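Local structure of coenzyme F420-dependent N(5),N(10)-methenyltetrahydromethanopterin reductase-related protein (Desulfurobacterium thermolithotrophum DSM 11699, 6HUZ) at residues F142-P147 with E197-V202; K179-A184 with A191-A196; K222-R225 with K229-R232. The protein is a bacterial [Fe]-hydrogenase paralog, HmdII, that binds an iron-guanylylpyridinol cofactor and uses tetrahydrofolate derivatives as substrates. One frame throughout, in Å; residues are numbered along the deposited sequence.

Interaction 1. Residues F142-P147 with E197-V202; sequences FSTMHP and ELVSPV. With FE9 (iron-guanylyl pyridinol cofactor), chain B.
Thr-144 OG1 is gripped from the neighbouring strand 158-163, by a hydrogen bond with Leu-160 O and a weak one with Ala-162 N, while the methyls of Val-199 close over it from helix 196-203. Thr-144 and Val-199 meet tip to tip: CG1 of Val-199 stands 3.7 Å from OG1 of Thr-144, and CG2 of Val-199 lies 3.9 Å from the same oxygen. With OG1 between the backbone N and the carbonyl carbon (chi1 66°), the threonine directs its hydroxyl both to Leu-160 O and to the Val-199 methyls, leaving CG2 beside the backbone N.

Two residues on, His-146 slides past Val-199 in the opposite direction, and the same CG1 of Val-199 rests 3.7 Å from CB of His-146 and lies oblique to the ring, near CG and CD2. Rotation of the imidazole is fixed at both nitrogens, by Ala-148 N at ND1 and Asp-204 OD1 at NE2; Ser-200 OG, in the second shell, bonds the other carboxylate oxygen, OD2, of Asp-204. CE1 of His-146 approaches carbonyl oxygen O2F of the iron cofactor at 3.4 Å, and CG of Pro-147 packs 3.2 Å from the cofactor's O18. A water 2.2 Å from iron atom FE donates to pyridinol oxygen O2. The buried contact thus joins the C-terminal end of an outermost strand of the Rossmann-like sheet, where the cofactor pocket opens, to the helix leading into the C-terminal part.

Interaction 2. Residues K179-A184 with A191-A196; sequences KLKKLA and AYLLPA. With EDO (1,2-ethanediol), chain F.
No flat group takes part where Lys-181 and Ala-184 of the helix meet Ala-191 and Leu-193 of the strand; the one aromatic ring of the two segments, Tyr-192, starts away from the helix and packs on His-158 and Leu-160 of strand 158-163 and on Asp-265 of the second subunit. The contact is aliphatic. CB of Ala-184 faces CB of Ala-191 at 4.0 Å, methyl against methyl, and the small size of both lets the backbones come close, with CA of Lys-181 only 5.5 Å from CA of Ala-191.

Beside this pair, the stem of Lys-181 crosses Leu-193 at about a right angle. CG of Lys-181 touches CD2 of Leu-193 at 3.8 Å, and CD of Lys-181 lies 3.9 Å from CD1 of the same leucine, whose branched end comes nearer the helix than its root. A bend at chi3 (71°) turns the lysine chain beyond CD, and its NZ makes a long, weak ion pair with Glu-178. On the helix, an ethanediol, probably from the crystallisation liquor, sets C2 3.3 Å from CB of Lys-181 and gives a weak hydrogen bond from O1 to the backbone O of Lys-181.

The axes of helix segment 179-184 and strand segment 191-195 run roughly antiparallel (149°) and approach to 8.6 Å. This is the packing of a beta-alpha-beta crossover, in which helix 174-186 connects the parallel strands 158-163 and 190-195.

Interaction 3. Residues K222-R225 with K229-R232; sequences KVSR and KTKR. With GUE (5,10-Methenyltetrahydrofolate), chain C.
Thr-230 offers its backbone to Ser-224 and its hydroxyl to bound methenyltetrahydrofolate, OG1 donating to amide oxygen O11 of the ligand over a short 2.6 Å. Behind it, Ser-224 O takes two backbone donors. Thr-230 N reaches this oxygen of Ser-224 at 3.2 Å, with an N-H...O angle of 157°. Lys-229 N comes to the same Ser-224 O at 2.9 Å, in a bent and weak bond.

Both bonds close the turn at the C-terminal end of helix 207-228, where Lys-229 leaves helical geometry with positive phi. Lys-231 already holds the N-cap position of helix 232-262, making this a tight connection between two consecutive helices. It also borders a substrate site shared between subunits: the same folate is hydrogen-bonded to Ser-270 O and Ser-273 O of this chain and to Gly-203 O and Lys-17 NZ of the second subunit.

Because OG1 of Thr-230 stands opposite its own backbone N (chi1 -168°), the methyl is left facing the helix, where CG2 packs 3.6 Å from CB of Ser-224. With a valine here the ligand's O11 would probably lose its hydroxyl partner. The Ser-224 hydroxyl is bonded back to Tyr-220 O.

Farther out, CG of Lys-229 lies 4.0 Å from Arg-225 O. CA of Lys-222 lies against one face of the Arg-225 guanidinium, offset toward its rim, and NH1 of Arg-225 forms a salt bridge with Glu-300 of the second subunit.

Interactions 1 and 2 belong to the same neighbourhood: their centres are 9 Å apart, 179-184/191-196 is nested in the chain between the segments of interaction 1, and Leu-180 CD1 packs 3.4 Å from Ser-143 OG. Strand 190-195 runs straight into helix 196-203, so the two share a continuous piece of chain. Interaction 1 is fully buried and combines apolar contact with fixed polar groups beside the iron cofactor; interaction 2 is partly buried, purely aliphatic across its segments, and farther from that pocket. Interaction 3 lies about 33 Å from interaction 1, centre to centre, at the chain's periphery, and relies on backbone hydrogen bonds. All three also touch the second subunit.

Interaction 1. Residues F142-P147 with E197-V202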
loop_
_atom_site.group_PDB
_atom_site.type_symbol
_atom_site.label_atom_id
_atom_site.label_comp_id
_atom_site.label_asym_id
_atom_site.label_seq_id
_atom_site.Cartn_x
_atom_site.Cartn_y
_atom_site.Cartn_z
ATOM N N PHE A 142 -19.568 21.103 -1.828
ATOM C CA PHE A 142 -19.470 19.640 -1.712
ATOM C C PHE A 142 -18.466 19.265 -0.670
ATOM O O PHE A 142 -17.326 19.692 -0.750
ATOM C CB PHE A 142 -19.055 19.022 -3.050
ATOM C CG PHE A 142 -20.164 19.181 -4.050
ATOM C CD1 PHE A 142 -20.273 20.333 -4.808
ATOM C CD2 PHE A 142 -21.140 18.206 -4.188
ATOM C CE1 PHE A 142 -21.296 20.480 -5.722
ATOM C CE2 PHE A 142 -22.168 18.368 -5.090
ATOM C CZ PHE A 142 -22.243 19.504 -5.847
ATOM N N SER A 143 -18.873 18.471 0.311
ATOM C CA SER A 143 -17.977 18.040 1.384
ATOM C C SER A 143 -18.529 16.751 1.974
ATOM O O SER A 143 -19.235 16.029 1.271
ATOM C CB SER A 143 -17.866 19.127 2.444
ATOM O OG SER A 143 -16.934 18.803 3.461
ATOM N N THR A 144 -18.205 16.436 3.237
ATOM C CA THR A 144 -18.654 15.190 3.854
ATOM C C THR A 144 -18.957 15.349 5.325
ATOM O O THR A 144 -18.468 16.258 5.986
ATOM C CB THR A 144 -17.515 14.048 3.802
ATOM O OG1 THR A 144 -16.368 14.391 4.611
ATOM C CG2 THR A 144 -17.016 13.716 2.392
ATOM N N MET A 145 -19.762 14.418 5.844
ATOM C CA MET A 145 -20.074 14.340 7.260
ATOM C C MET A 145 -19.930 12.844 7.488
ATOM O O MET A 145 -20.879 12.162 7.842
ATOM C CB MET A 145 -21.472 14.893 7.597
ATOM C CG MET A 145 -21.485 16.434 7.733
ATOM S SD MET A 145 -20.502 17.157 9.078
ATOM C CE MET A 145 -21.439 16.736 10.458
ATOM N N HIS A 146 -18.699 12.336 7.242
ATOM C CA HIS A 146 -18.386 10.925 7.363
ATOM C C HIS A 146 -18.239 10.576 8.852
ATOM O O HIS A 146 -17.320 11.061 9.510
ATOM C CB HIS A 146 -17.124 10.583 6.568
ATOM C CG HIS A 146 -16.951 9.120 6.348
ATOM N ND1 HIS A 146 -17.150 8.212 7.372
ATOM C CD2 HIS A 146 -16.576 8.451 5.231
ATOM C CE1 HIS A 146 -16.876 7.025 6.855
ATOM N NE2 HIS A 146 -16.548 7.121 5.567
ATOM N N PRO A 147 -19.167 9.741 9.380
ATOM C CA PRO A 147 -19.099 9.369 10.802
ATOM C C PRO A 147 -17.908 8.499 11.187
ATOM O O PRO A 147 -17.545 8.511 12.364
ATOM C CB PRO A 147 -20.423 8.648 11.053
ATOM C CG PRO A 147 -20.880 8.175 9.734
ATOM C CD PRO A 147 -20.302 9.082 8.688
ATOM N N GLU A 197 -9.859 13.613 -0.820
ATOM C CA GLU A 197 -9.548 12.272 -1.295
ATOM C C GLU A 197 -9.225 11.266 -0.178
ATOM O O GLU A 197 -9.371 10.063 -0.382
ATOM C CB GLU A 197 -8.398 12.340 -2.293
ATOM C CG GLU A 197 -8.255 11.114 -3.165
ATOM C CD GLU A 197 -7.082 11.204 -4.119
ATOM O OE1 GLU A 197 -6.150 12.002 -3.855
ATOM O OE2 GLU A 197 -7.095 10.470 -5.134
ATOM N N LEU A 198 -8.817 11.754 0.985
ATOM C CA LEU A 198 -8.438 10.895 2.111
ATOM C C LEU A 198 -9.566 10.530 3.037
ATOM O O LEU A 198 -9.374 9.641 3.877
ATOM C CB LEU A 198 -7.303 11.583 2.905
ATOM C CG LEU A 198 -6.052 11.961 2.068
ATOM C CD1 LEU A 198 -4.893 12.414 2.955
ATOM C CD2 LEU A 198 -5.587 10.824 1.208
ATOM N N VAL A 199 -10.739 11.213 2.939
ATOM C CA VAL A 199 -11.867 10.894 3.817
ATOM C C VAL A 199 -12.234 9.402 3.653
ATOM O O VAL A 199 -12.364 8.695 4.657
ATOM C CB VAL A 199 -13.065 11.848 3.579
ATOM C CG1 VAL A 199 -14.334 11.342 4.283
ATOM C CG2 VAL A 199 -12.710 13.269 4.047
ATOM N N SER A 200 -12.401 8.910 2.416
ATOM C CA SER A 200 -12.745 7.490 2.229
ATOM C C SER A 200 -11.693 6.464 2.822
ATOM O O SER A 200 -12.076 5.607 3.618
ATOM C CB SER A 200 -12.991 7.207 0.740
ATOM O OG SER A 200 -13.021 5.828 0.409
ATOM N N PRO A 201 -10.390 6.508 2.461
ATOM C CA PRO A 201 -9.445 5.524 3.029
ATOM C C PRO A 201 -9.288 5.634 4.549
ATOM O O PRO A 201 -8.934 4.662 5.212
ATOM C CB PRO A 201 -8.131 5.806 2.279
ATOM C CG PRO A 201 -8.232 7.202 1.803
ATOM C CD PRO A 201 -9.723 7.408 1.505
ATOM N N VAL A 202 -9.558 6.807 5.113
ATOM C CA VAL A 202 -9.457 6.979 6.574
ATOM C C VAL A 202 -10.771 6.609 7.284
ATOM O O VAL A 202 -10.718 5.969 8.334
ATOM C CB VAL A 202 -8.990 8.414 6.951
ATOM C CG1 VAL A 202 -9.081 8.650 8.467
ATOM C CG2 VAL A 202 -7.544 8.669 6.458
HETATM O O2 FE9 B . -22.899 1.041 7.035
HETATM FE FE FE9 B . -21.372 3.871 7.272
HETATM C C1F FE9 B . -22.238 3.905 8.886
HETATM O O1F FE9 B . -22.772 3.931 9.884
HETATM C C2F FE9 B . -19.893 4.579 8.099
HETATM O O2F FE9 B . -19.002 5.046 8.613
HETATM C C8 FE9 B . -21.985 5.581 6.697
HETATM O O18 FE9 B . -21.455 6.622 7.043
HETATM C C7 FE9 B . -23.177 5.628 5.755
HETATM C C6 FE9 B . -23.729 4.231 5.725
HETATM N N1 FE9 B . -23.009 3.238 6.410
HETATM C C5 FE9 B . -24.988 3.944 5.020
HETATM C C5M FE9 B . -25.688 5.042 4.271
HETATM C C4 FE9 B . -25.495 2.562 5.033
HETATM C C3 FE9 B . -24.724 1.512 5.754
HETATM C C3M FE9 B . -25.191 0.081 5.829
HETATM C C2 FE9 B . -23.451 1.914 6.462
HETATM O O3P FE9 B . -26.617 2.309 4.304
HETATM P P1 FE9 B . -28.087 2.138 4.952
HETATM O O1P FE9 B . -27.961 1.824 6.366
HETATM O O2P FE9 B . -28.759 0.848 4.243
HETATM O "O5'" FE9 B . -28.845 3.514 4.687
HETATM C "C5'" FE9 B . -29.290 3.907 3.398
HETATM C "C4'" FE9 B . -30.649 4.568 3.600
HETATM O "O4'" FE9 B . -31.083 5.148 2.376
HETATM C "C1'" FE9 B . -32.500 5.043 2.325
HETATM C "C2'" FE9 B . -32.773 3.669 2.898
HETATM O "O2'" FE9 B . -34.119 3.481 3.357
HETATM C "C3'" FE9 B . -31.740 3.581 4.015
HETATM O "O3'" FE9 B . -32.265 3.966 5.287
HETATM N N9A FE9 B . -32.967 5.288 0.947
HETATM C C4A FE9 B . -33.286 6.493 0.537
HETATM N N3A FE9 B . -33.361 7.691 1.161
HETATM C C2A FE9 B . -33.795 8.762 0.464
HETATM N N2A FE9 B . -33.815 9.946 1.114
HETATM N N1A FE9 B . -34.181 8.709 -0.826
HETATM C C6A FE9 B . -34.203 7.560 -1.524
HETATM O O6A FE9 B . -34.544 7.531 -2.718
HETATM C C5A FE9 B . -33.719 6.348 -0.860
HETATM N N7A FE9 B . -33.560 5.057 -1.187
HETATM C C8A FE9 B . -33.099 4.423 -0.078
HETATM O O HOH W 1 -20.426 1.841 7.081
#

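Interaction 2. Residues K179-A184 with A191-A196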
loop_
_atom_site.group_PDB
_atom_site.type_symbol
_atom_site.label_atom_id
_atom_site.label_comp_id
_atom_site.label_asym_id
_atom_site.label_seq_id
_atom_site.Cartn_x
_atom_site.Cartn_y
_atom_site.Cartn_z
ATOM N N LYS A 179 -19.830 25.536 8.825
ATOM C CA LYS A 179 -21.153 25.019 9.189
ATOM C C LYS A 179 -21.044 23.545 9.583
ATOM O O LYS A 179 -21.639 23.145 10.573
ATOM C CB LYS A 179 -22.152 25.177 8.038
ATOM C CG LYS A 179 -22.616 26.605 7.813
ATOM C CD LYS A 179 -23.783 26.642 6.869
ATOM C CE LYS A 179 -23.960 28.005 6.244
ATOM N NZ LYS A 179 -25.217 28.084 5.449
ATOM N N LEU A 180 -20.259 22.748 8.823
ATOM C CA LEU A 180 -20.084 21.325 9.098
ATOM C C LEU A 180 -19.364 21.146 10.412
ATOM O O LEU A 180 -19.800 20.349 11.249
ATOM C CB LEU A 180 -19.324 20.655 7.945
ATOM C CG LEU A 180 -20.026 20.785 6.587
ATOM C CD1 LEU A 180 -19.305 19.986 5.525
ATOM C CD2 LEU A 180 -21.488 20.369 6.681
ATOM N N LYS A 181 -18.279 21.913 10.620
ATOM C CA LYS A 181 -17.533 21.865 11.875
ATOM C C LYS A 181 -18.483 22.135 13.058
ATOM O O LYS A 181 -18.367 21.479 14.094
ATOM C CB LYS A 181 -16.417 22.919 11.887
ATOM C CG LYS A 181 -15.186 22.502 11.126
ATOM C CD LYS A 181 -14.206 23.670 10.957
ATOM C CE LYS A 181 -13.523 24.072 12.248
ATOM N NZ LYS A 181 -12.528 25.166 12.023
ATOM N N LYS A 182 -19.411 23.104 12.902
ATOM C CA LYS A 182 -20.379 23.458 13.949
ATOM C C LYS A 182 -21.333 22.284 14.204
ATOM O O LYS A 182 -21.573 21.940 15.359
ATOM C CB LYS A 182 -21.132 24.747 13.579
ATOM C CG LYS A 182 -22.016 25.279 14.695
ATOM C CD LYS A 182 -22.411 26.731 14.461
ATOM C CE LYS A 182 -23.797 27.084 14.972
ATOM N NZ LYS A 182 -24.015 26.676 16.387
ATOM N N LEU A 183 -21.854 21.630 13.140
ATOM C CA LEU A 183 -22.737 20.476 13.340
ATOM C C LEU A 183 -22.010 19.448 14.227
ATOM O O LEU A 183 -22.616 18.916 15.165
ATOM C CB LEU A 183 -23.173 19.840 12.000
ATOM C CG LEU A 183 -24.210 20.654 11.225
ATOM C CD1 LEU A 183 -24.584 19.987 9.902
ATOM C CD2 LEU A 183 -25.462 20.897 12.054
ATOM N N ALA A 184 -20.699 19.211 13.963
ATOM C CA ALA A 184 -19.893 18.287 14.737
ATOM C C ALA A 184 -19.688 18.761 16.184
ATOM O O ALA A 184 -20.049 18.046 17.122
ATOM C CB ALA A 184 -18.534 18.086 14.056
ATOM N N ALA A 191 -14.312 17.496 15.155
ATOM C CA ALA A 191 -14.339 17.713 13.685
ATOM C C ALA A 191 -12.924 17.412 13.091
ATOM O O ALA A 191 -11.973 18.149 13.361
ATOM C CB ALA A 191 -14.705 19.151 13.377
ATOM N N TYR A 192 -12.783 16.359 12.280
ATOM C CA TYR A 192 -11.480 16.049 11.677
ATOM C C TYR A 192 -11.509 16.528 10.228
ATOM O O TYR A 192 -12.159 15.904 9.396
ATOM C CB TYR A 192 -11.198 14.539 11.734
ATOM C CG TYR A 192 -10.876 14.027 13.122
ATOM C CD1 TYR A 192 -9.801 14.543 13.846
ATOM C CD2 TYR A 192 -11.619 13.008 13.697
ATOM C CE1 TYR A 192 -9.483 14.052 15.109
ATOM C CE2 TYR A 192 -11.324 12.528 14.966
ATOM C CZ TYR A 192 -10.254 13.044 15.667
ATOM O OH TYR A 192 -9.983 12.570 16.926
ATOM N N LEU A 193 -10.804 17.625 9.914
ATOM C CA LEU A 193 -10.779 18.162 8.543
ATOM C C LEU A 193 -9.692 17.467 7.709
ATOM O O LEU A 193 -8.503 17.662 7.956
ATOM C CB LEU A 193 -10.503 19.676 8.575
ATOM C CG LEU A 193 -11.415 20.504 9.499
ATOM C CD1 LEU A 193 -11.098 21.981 9.389
ATOM C CD2 LEU A 193 -12.835 20.265 9.201
ATOM N N LEU A 194 -10.082 16.688 6.711
ATOM C CA LEU A 194 -9.102 15.996 5.870
ATOM C C LEU A 194 -9.187 16.378 4.403
ATOM O O LEU A 194 -10.244 16.765 3.928
ATOM C CB LEU A 194 -9.352 14.466 5.921
ATOM C CG LEU A 194 -9.447 13.806 7.285
ATOM C CD1 LEU A 194 -9.564 12.312 7.111
ATOM C CD2 LEU A 194 -8.261 14.097 8.134
ATOM N N PRO A 195 -8.081 16.215 3.647
ATOM C CA PRO A 195 -8.163 16.453 2.204
ATOM C C PRO A 195 -9.296 15.529 1.714
ATOM O O PRO A 195 -9.431 14.371 2.153
ATOM C CB PRO A 195 -6.793 15.999 1.678
ATOM C CG PRO A 195 -5.895 16.027 2.847
ATOM C CD PRO A 195 -6.746 15.736 4.051
ATOM N N ALA A 196 -10.123 16.034 0.821
ATOM C CA ALA A 196 -11.268 15.269 0.322
ATOM C C ALA A 196 -10.964 13.825 -0.132
ATOM O O ALA A 196 -11.735 12.907 0.162
ATOM C CB ALA A 196 -11.944 16.047 -0.795
HETATM C C1 EDO F . -17.742 25.656 14.951
HETATM O O1 EDO F . -17.281 24.452 15.571
HETATM C C2 EDO F . -17.340 25.651 13.466
HETATM O O2 EDO F . -17.804 26.802 12.770
#

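Interaction 3. Residues K222-R225 with K229-R232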
loop_
_atom_site.group_PDB
_atom_site.type_symbol
_atom_site.label_atom_id
_atom_site.label_comp_id
_atom_site.label_asym_id
_atom_site.label_seq_id
_atom_site.Cartn_x
_atom_site.Cartn_y
_atom_site.Cartn_z
ATOM N N LYS A 222 11.119 2.626 12.259
ATOM C CA LYS A 222 11.877 2.575 13.539
ATOM C C LYS A 222 12.989 1.503 13.498
ATOM O O LYS A 222 14.092 1.750 13.983
ATOM C CB LYS A 222 10.924 2.330 14.718
ATOM C CG LYS A 222 10.169 3.591 15.146
ATOM C CD LYS A 222 8.774 3.286 15.648
ATOM C CE LYS A 222 8.748 2.397 16.862
ATOM N NZ LYS A 222 7.602 1.459 16.817
ATOM N N VAL A 223 12.712 0.315 12.913
ATOM C CA VAL A 223 13.740 -0.738 12.807
ATOM C C VAL A 223 14.861 -0.217 11.906
ATOM O O VAL A 223 16.030 -0.397 12.205
ATOM C CB VAL A 223 13.168 -2.052 12.224
ATOM C CG1 VAL A 223 14.291 -3.064 11.959
ATOM C CG2 VAL A 223 12.131 -2.653 13.158
ATOM N N SER A 224 14.508 0.428 10.787
ATOM C CA SER A 224 15.502 0.984 9.846
ATOM C C SER A 224 16.396 2.063 10.476
ATOM O O SER A 224 17.606 2.045 10.286
ATOM C CB SER A 224 14.791 1.587 8.636
ATOM O OG SER A 224 14.258 0.524 7.871
ATOM N N ARG A 225 15.793 2.992 11.206
ATOM C CA ARG A 225 16.479 4.101 11.873
ATOM C C ARG A 225 17.376 3.623 13.008
ATOM O O ARG A 225 18.534 4.048 13.108
ATOM C CB ARG A 225 15.405 5.085 12.442
ATOM C CG ARG A 225 15.891 6.215 13.390
ATOM C CD ARG A 225 14.733 6.861 14.201
ATOM N NE ARG A 225 14.228 5.983 15.268
ATOM C CZ ARG A 225 13.110 6.172 15.968
ATOM N NH1 ARG A 225 12.345 7.230 15.738
ATOM N NH2 ARG A 225 12.748 5.299 16.905
ATOM N N LYS A 229 20.257 1.007 10.702
ATOM C CA LYS A 229 21.031 2.250 10.560
ATOM C C LYS A 229 21.191 2.604 9.047
ATOM O O LYS A 229 22.261 3.006 8.576
ATOM C CB LYS A 229 22.354 2.181 11.335
ATOM C CG LYS A 229 22.126 2.332 12.850
ATOM C CD LYS A 229 23.189 1.606 13.675
ATOM C CE LYS A 229 23.028 1.833 15.159
ATOM N NZ LYS A 229 24.001 1.023 15.946
ATOM N N THR A 230 20.082 2.422 8.305
ATOM C CA THR A 230 20.009 2.689 6.855
ATOM C C THR A 230 19.505 4.124 6.611
ATOM O O THR A 230 19.053 4.759 7.560
ATOM C CB THR A 230 19.185 1.592 6.133
ATOM O OG1 THR A 230 19.375 1.746 4.725
ATOM C CG2 THR A 230 17.694 1.645 6.454
ATOM N N LYS A 231 19.592 4.633 5.360
ATOM C CA LYS A 231 19.171 6.005 4.997
ATOM C C LYS A 231 17.642 6.184 4.930
ATOM O O LYS A 231 16.920 5.274 4.506
ATOM C CB LYS A 231 19.712 6.381 3.602
ATOM C CG LYS A 231 21.188 6.664 3.510
ATOM C CD LYS A 231 21.590 6.906 2.050
ATOM C CE LYS A 231 23.030 6.540 1.749
ATOM N NZ LYS A 231 23.927 7.727 1.716
ATOM N N ARG A 232 17.154 7.383 5.298
ATOM C CA ARG A 232 15.716 7.710 5.256
ATOM C C ARG A 232 15.193 7.509 3.848
ATOM O O ARG A 232 14.119 6.937 3.646
ATOM C CB ARG A 232 15.509 9.181 5.661
ATOM C CG ARG A 232 14.070 9.674 5.520
ATOM C CD ARG A 232 13.203 9.428 6.725
ATOM N NE ARG A 232 11.985 10.239 6.597
ATOM C CZ ARG A 232 11.846 11.461 7.083
ATOM N NH1 ARG A 232 10.718 12.133 6.889
ATOM N NH2 ARG A 232 12.834 12.028 7.768
HETATM N N1 GUE C . 16.095 -9.446 5.671
HETATM C C2 GUE C . 15.595 -9.462 4.406
HETATM N N3 GUE C . 16.065 -8.686 3.424
HETATM C C4 GUE C . 17.069 -7.841 3.582
HETATM C C6 GUE C . 19.650 -7.419 6.360
HETATM C "C1'" GUE C . 21.700 -1.501 4.842
HETATM C "C2'" GUE C . 20.371 -1.711 4.453
HETATM C "C3'" GUE C . 19.729 -2.915 4.760
HETATM C "C4'" GUE C . 20.412 -3.937 5.439
HETATM C "C5'" GUE C . 21.753 -3.725 5.799
HETATM O O4 GUE C . 17.467 -7.159 2.614
HETATM C C4A GUE C . 17.693 -7.787 4.922
HETATM N N5 GUE C . 18.714 -6.938 5.352
HETATM C C7 GUE C . 18.752 -7.720 7.554
HETATM N N8 GUE C . 17.658 -8.626 7.217
HETATM C C8A GUE C . 17.132 -8.645 5.967
HETATM N N2 GUE C . 14.547 -10.290 4.169
HETATM C C9 GUE C . 20.369 -6.107 6.710
HETATM N N10 GUE C . 19.827 -5.201 5.700
HETATM C "C6'" GUE C . 22.381 -2.516 5.506
HETATM C C11 GUE C . 22.409 -0.203 4.518
HETATM O O11 GUE C . 21.769 0.796 4.225
HETATM N N GUE C . 23.747 -0.181 4.531
HETATM C CA GUE C . 24.521 0.970 4.062
HETATM C C GUE C . 25.502 0.584 2.973
HETATM O OX1 GUE C . 25.945 -0.593 2.932
HETATM O OX2 GUE C . 25.849 1.436 2.126
HETATM C CB GUE C . 25.226 1.691 5.217
HETATM C CG GUE C . 24.944 1.078 6.594
HETATM C CD GUE C . 25.760 1.721 7.709
HETATM O OE1 GUE C . 25.163 2.025 8.778
HETATM O OE2 GUE C . 26.993 1.908 7.529
HETATM C C1 GUE C . 18.857 -5.709 5.039
#